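Long-range contacts in serine protease inhibitor (Schistosoma haematobium, PDB 3STO), which probably inhibits serine endopeptidases, as a schistosome member of the serpin family: residues F39-L44 with I394-V399; T299-L304 with T343-L348. All coordinates share one frame; numbering follows the deposited sequence.

Contact 1 (F39-L44 with I394-V399); sequences FLTCPL and IMAAKV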
# COMPACT_ATOMS: atom_id res chain seq x y z
N PHE A 39 -10.25 3.08 -4.80
CA PHE A 39 -9.23 2.07 -4.74
C PHE A 39 -8.08 2.55 -3.85
O PHE A 39 -7.71 3.72 -3.89
CB PHE A 39 -8.71 1.73 -6.14
CG PHE A 39 -7.58 0.78 -6.12
CD1 PHE A 39 -7.81 -0.59 -5.96
CD2 PHE A 39 -6.27 1.24 -6.21
CE1 PHE A 39 -6.73 -1.52 -5.91
CE2 PHE A 39 -5.18 0.34 -6.17
CZ PHE A 39 -5.42 -1.06 -6.02
N LEU A 40 -7.50 1.63 -3.08
CA LEU A 40 -6.40 1.97 -2.18
C LEU A 40 -5.51 0.73 -2.01
O LEU A 40 -5.99 -0.34 -1.70
CB LEU A 40 -6.98 2.42 -0.83
CG LEU A 40 -6.07 2.66 0.36
CD1 LEU A 40 -5.03 3.67 -0.01
CD2 LEU A 40 -6.84 3.12 1.58
N THR A 41 -4.21 0.88 -2.25
CA THR A 41 -3.28 -0.21 -2.00
C THR A 41 -1.84 0.21 -1.67
O THR A 41 -1.34 1.25 -2.12
CB THR A 41 -3.21 -1.18 -3.21
OG1 THR A 41 -2.62 -2.42 -2.80
CG2 THR A 41 -2.39 -0.54 -4.37
N CYS A 42 -1.16 -0.66 -0.92
CA CYS A 42 0.27 -0.54 -0.63
C CYS A 42 1.13 -1.73 -1.12
O CYS A 42 1.25 -2.76 -0.44
CB CYS A 42 0.49 -0.32 0.86
SG CYS A 42 2.20 -0.74 1.27
N PRO A 43 1.74 -1.59 -2.29
CA PRO A 43 2.41 -2.70 -2.98
C PRO A 43 3.58 -3.33 -2.25
O PRO A 43 3.86 -4.52 -2.49
CB PRO A 43 2.89 -2.07 -4.29
CG PRO A 43 2.12 -0.81 -4.42
CD PRO A 43 1.78 -0.34 -3.06
N LEU A 44 4.27 -2.58 -1.39
CA LEU A 44 5.45 -3.13 -0.70
C LEU A 44 5.05 -4.06 0.46
O LEU A 44 5.79 -4.94 0.85
CB LEU A 44 6.39 -2.01 -0.20
CG LEU A 44 7.06 -1.13 -1.26
CD1 LEU A 44 8.05 -0.18 -0.61
CD2 LEU A 44 7.75 -1.95 -2.33
N ILE A 394 4.56 4.31 -2.30
CA ILE A 394 4.34 3.26 -1.35
C ILE A 394 2.85 3.10 -1.02
O ILE A 394 2.45 2.15 -0.38
CB ILE A 394 5.18 3.46 -0.08
CG1 ILE A 394 4.82 4.76 0.60
CG2 ILE A 394 6.70 3.41 -0.42
CD1 ILE A 394 5.32 4.80 2.00
N MSE A 395 2.04 4.04 -1.49
CA MSE A 395 0.59 3.94 -1.37
C MSE A 395 0.04 4.54 -2.68
O MSE A 395 0.49 5.60 -3.13
CB MSE A 395 0.13 4.66 -0.11
CG MSE A 395 -1.35 4.61 0.23
SE MSE A 395 -2.61 5.69 -0.84
CE MSE A 395 -2.02 7.57 -0.78
N ALA A 396 -0.88 3.82 -3.31
CA ALA A 396 -1.56 4.23 -4.53
C ALA A 396 -3.07 4.19 -4.28
O ALA A 396 -3.59 3.27 -3.65
CB ALA A 396 -1.17 3.32 -5.74
N ALA A 397 -3.77 5.20 -4.74
CA ALA A 397 -5.17 5.37 -4.44
C ALA A 397 -5.90 6.07 -5.58
O ALA A 397 -5.37 6.96 -6.23
CB ALA A 397 -5.36 6.17 -3.13
N LYS A 398 -7.13 5.64 -5.80
CA LYS A 398 -8.04 6.40 -6.63
C LYS A 398 -9.24 6.84 -5.75
O LYS A 398 -9.90 6.02 -5.08
CB LYS A 398 -8.50 5.57 -7.82
CG LYS A 398 -9.54 6.29 -8.67
CD LYS A 398 -9.96 5.46 -9.86
CE LYS A 398 -10.76 4.25 -9.44
NZ LYS A 398 -11.63 3.79 -10.56
N VAL A 399 -9.52 8.13 -5.76
CA VAL A 399 -10.62 8.67 -4.97
C VAL A 399 -11.73 9.20 -5.87
O VAL A 399 -11.62 10.27 -6.49
CB VAL A 399 -10.14 9.75 -3.98
CG1 VAL A 399 -11.28 10.14 -3.09
CG2 VAL A 399 -8.96 9.23 -3.14
O HOH W 1 4.04 0.20 -0.18

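Contact 2 (T299-L304 with T343-L348); sequences TLKNTL and TNVLKL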
# COMPACT_ATOMS: atom_id res chain seq x y z
N THR A 299 -11.44 9.98 4.59
CA THR A 299 -10.71 8.79 4.96
C THR A 299 -11.23 7.58 4.23
O THR A 299 -12.42 7.29 4.29
CB THR A 299 -10.64 8.60 6.49
OG1 THR A 299 -10.86 7.23 6.82
CG2 THR A 299 -11.61 9.47 7.21
N LEU A 300 -10.34 6.91 3.51
CA LEU A 300 -10.66 5.61 2.90
C LEU A 300 -10.17 4.46 3.75
O LEU A 300 -9.01 4.44 4.21
CB LEU A 300 -10.03 5.40 1.52
CG LEU A 300 -10.09 6.42 0.42
CD1 LEU A 300 -9.58 5.75 -0.85
CD2 LEU A 300 -11.49 6.98 0.25
N LYS A 301 -11.04 3.48 3.90
CA LYS A 301 -10.67 2.16 4.42
C LYS A 301 -10.95 1.09 3.38
O LYS A 301 -11.86 1.21 2.57
CB LYS A 301 -11.45 1.88 5.70
CG LYS A 301 -10.97 2.77 6.75
CD LYS A 301 -11.74 2.67 8.06
CE LYS A 301 -11.41 3.94 8.86
NZ LYS A 301 -11.94 3.96 10.31
N ASN A 302 -10.17 0.03 3.38
CA ASN A 302 -10.50 -1.07 2.51
C ASN A 302 -9.78 -2.35 2.88
O ASN A 302 -8.78 -2.32 3.62
CB ASN A 302 -10.32 -0.69 1.03
CG ASN A 302 -8.92 -0.90 0.53
OD1 ASN A 302 -7.98 -1.15 1.29
ND2 ASN A 302 -8.77 -0.82 -0.77
N THR A 303 -10.31 -3.45 2.37
CA THR A 303 -9.76 -4.79 2.59
C THR A 303 -9.64 -5.44 1.23
O THR A 303 -10.62 -5.60 0.52
CB THR A 303 -10.74 -5.64 3.39
OG1 THR A 303 -10.91 -5.08 4.70
CG2 THR A 303 -10.21 -7.04 3.52
N LEU A 304 -8.43 -5.77 0.83
CA LEU A 304 -8.24 -6.45 -0.44
C LEU A 304 -7.99 -7.93 -0.23
O LEU A 304 -7.21 -8.32 0.68
CB LEU A 304 -7.04 -5.86 -1.16
CG LEU A 304 -7.15 -4.47 -1.75
CD1 LEU A 304 -5.81 -4.16 -2.37
CD2 LEU A 304 -8.27 -4.45 -2.77
N THR A 343 -5.40 -4.85 4.44
CA THR A 343 -6.36 -3.93 4.95
C THR A 343 -5.66 -2.58 5.13
O THR A 343 -4.60 -2.50 5.78
CB THR A 343 -7.01 -4.44 6.24
OG1 THR A 343 -7.89 -3.44 6.77
CG2 THR A 343 -5.97 -4.76 7.27
N ASN A 344 -6.24 -1.54 4.51
CA ASN A 344 -5.62 -0.21 4.39
C ASN A 344 -6.50 0.92 4.95
O ASN A 344 -7.73 0.84 4.96
CB ASN A 344 -5.29 0.12 2.92
CG ASN A 344 -4.37 -0.91 2.26
OD1 ASN A 344 -3.18 -0.96 2.55
ND2 ASN A 344 -4.93 -1.74 1.38
N VAL A 345 -5.86 1.98 5.41
CA VAL A 345 -6.57 3.22 5.75
C VAL A 345 -5.81 4.43 5.23
O VAL A 345 -4.59 4.49 5.37
CB VAL A 345 -6.83 3.37 7.25
CG1 VAL A 345 -5.56 3.15 8.04
CG2 VAL A 345 -7.45 4.75 7.54
N LEU A 346 -6.54 5.34 4.60
CA LEU A 346 -6.01 6.64 4.16
C LEU A 346 -6.90 7.71 4.76
O LEU A 346 -8.01 7.94 4.31
CB LEU A 346 -6.03 6.76 2.62
CG LEU A 346 -5.47 8.04 1.96
CD1 LEU A 346 -4.00 8.30 2.31
CD2 LEU A 346 -5.63 8.00 0.44
N LYS A 347 -6.41 8.35 5.82
CA LYS A 347 -7.12 9.45 6.47
C LYS A 347 -6.41 10.80 6.24
O LYS A 347 -5.29 11.03 6.73
CB LYS A 347 -7.28 9.14 7.95
CG LYS A 347 -7.71 10.30 8.79
CD LYS A 347 -7.75 9.89 10.24
CE LYS A 347 -7.98 11.09 11.15
NZ LYS A 347 -7.51 10.83 12.55
N LEU A 348 -7.05 11.69 5.50
CA LEU A 348 -6.46 13.02 5.25
C LEU A 348 -7.24 14.10 6.00
O LEU A 348 -8.47 14.13 5.98
CB LEU A 348 -6.51 13.32 3.76
CG LEU A 348 -5.32 13.84 2.98
CD1 LEU A 348 -4.40 12.69 2.66
CD2 LEU A 348 -5.86 14.43 1.68

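Contact 1 (F39-L44 with I394-V399)
Phe-39 and Lys-398, and two residues further on Thr-41 and Ala-396, form antiparallel hydrogen-bonded pairs that join the strands 39-41 and 395-399, whose axes approach to 4.5 Å. Each pair has two N-H...O bonds, the one from Ala-396 N to Thr-41 O (2.9 Å) being nearly straight at 172°. Between them Leu-40 stands across from Ala-397. Its CG lies anti to the backbone N (chi1 172°), and the CD1 methyl meets two neighbours: the selenium SE of the selenomethionine Met-395 at 3.3 Å, shorter than a normal contact and so doubtful in detail, and CB of Ala-397 at 4.0 Å. Leu-346 of strand 339-348 packs against this face. These strands belong to the buried B sheet of the serpin fold, where a classic bulge at Ile-394 and Met-395 faces Ile-385. On the opposite face, which helix 18-30 covers, Phe-39 CB and Lys-398 CB touch at 4.2 Å; the lysine chain then bends at chi3 (69°) and NZ bonds to Phe-34 O. Thr-41 OG1 is hydrogen-bonded to Tyr-26 and Gln-342. Past the strand, Cys-42 is the N-cap of helix 43-55, and Leu-44 CD1 reaches Ile-394 CG2 at 3.8 Å.

Contact 2 (T299-L304 with T343-L348)
Residues 299-304 and 343-348 are neighbouring antiparallel strands at one side of the large A sheet, 299-304 on its edge strand and 343-348 on the inner strand next to it, and they meet through a backbone ladder with one side-chain amide bond added to it. Leu-300 pairs with Leu-346 and Asn-302 with Asn-344 through two backbone hydrogen bonds each, of which Leu-346 N to Leu-300 O measures 2.7 Å. The two asparagines lie side by side and point the same way. ND2 of Asn-344 donates to OD1 of Asn-302 at 3.1 Å, on a lone pair in the acceptor's carbonyl plane and with an angle of 162° at the hydrogen, although the two amide planes are turned 53° apart. Asn-302 CG sits between the backbone N and the carbonyl carbon (chi1 87°), and its own ND2 donates to Leu-40 O of strand 39-41, while Asn-344 ND2 is bonded also to Gln-342 OE1 in its own strand. In the serpin fold this face of the A sheet lies over the B sheet, and here Leu-300 and Leu-346 pack on Leu-40. The other face is more open: Lys-301 runs alongside Val-345, with CG 4.1 Å from CG2, before its NZ reaches Leu-171 O. At one end of that face Thr-299 CB touches Lys-347 CB at 3.7 Å.

How the contacts relate
Contact 1 and contact 2 have their centres about 9 Å apart and lie one over the other, contact 1 in the buried B sheet and contact 2 in the A sheet that covers it. Along the chain the order is 39-44, 299-304, 343-348, 394-399, which brings strands from near both ends of the chain together in the core. The layers touch where Leu-40 CD2 comes within 3.7 Å of Leu-300 O and where Thr-41 OG1 lies 3.7 Å from Leu-304 CD1. Strand 339-348 also pairs in parallel with strand 186-197, consistent with a serpin whose reactive loop is not fully inserted into the A sheet, although the short strand 352-353 pairs with 186-197 too.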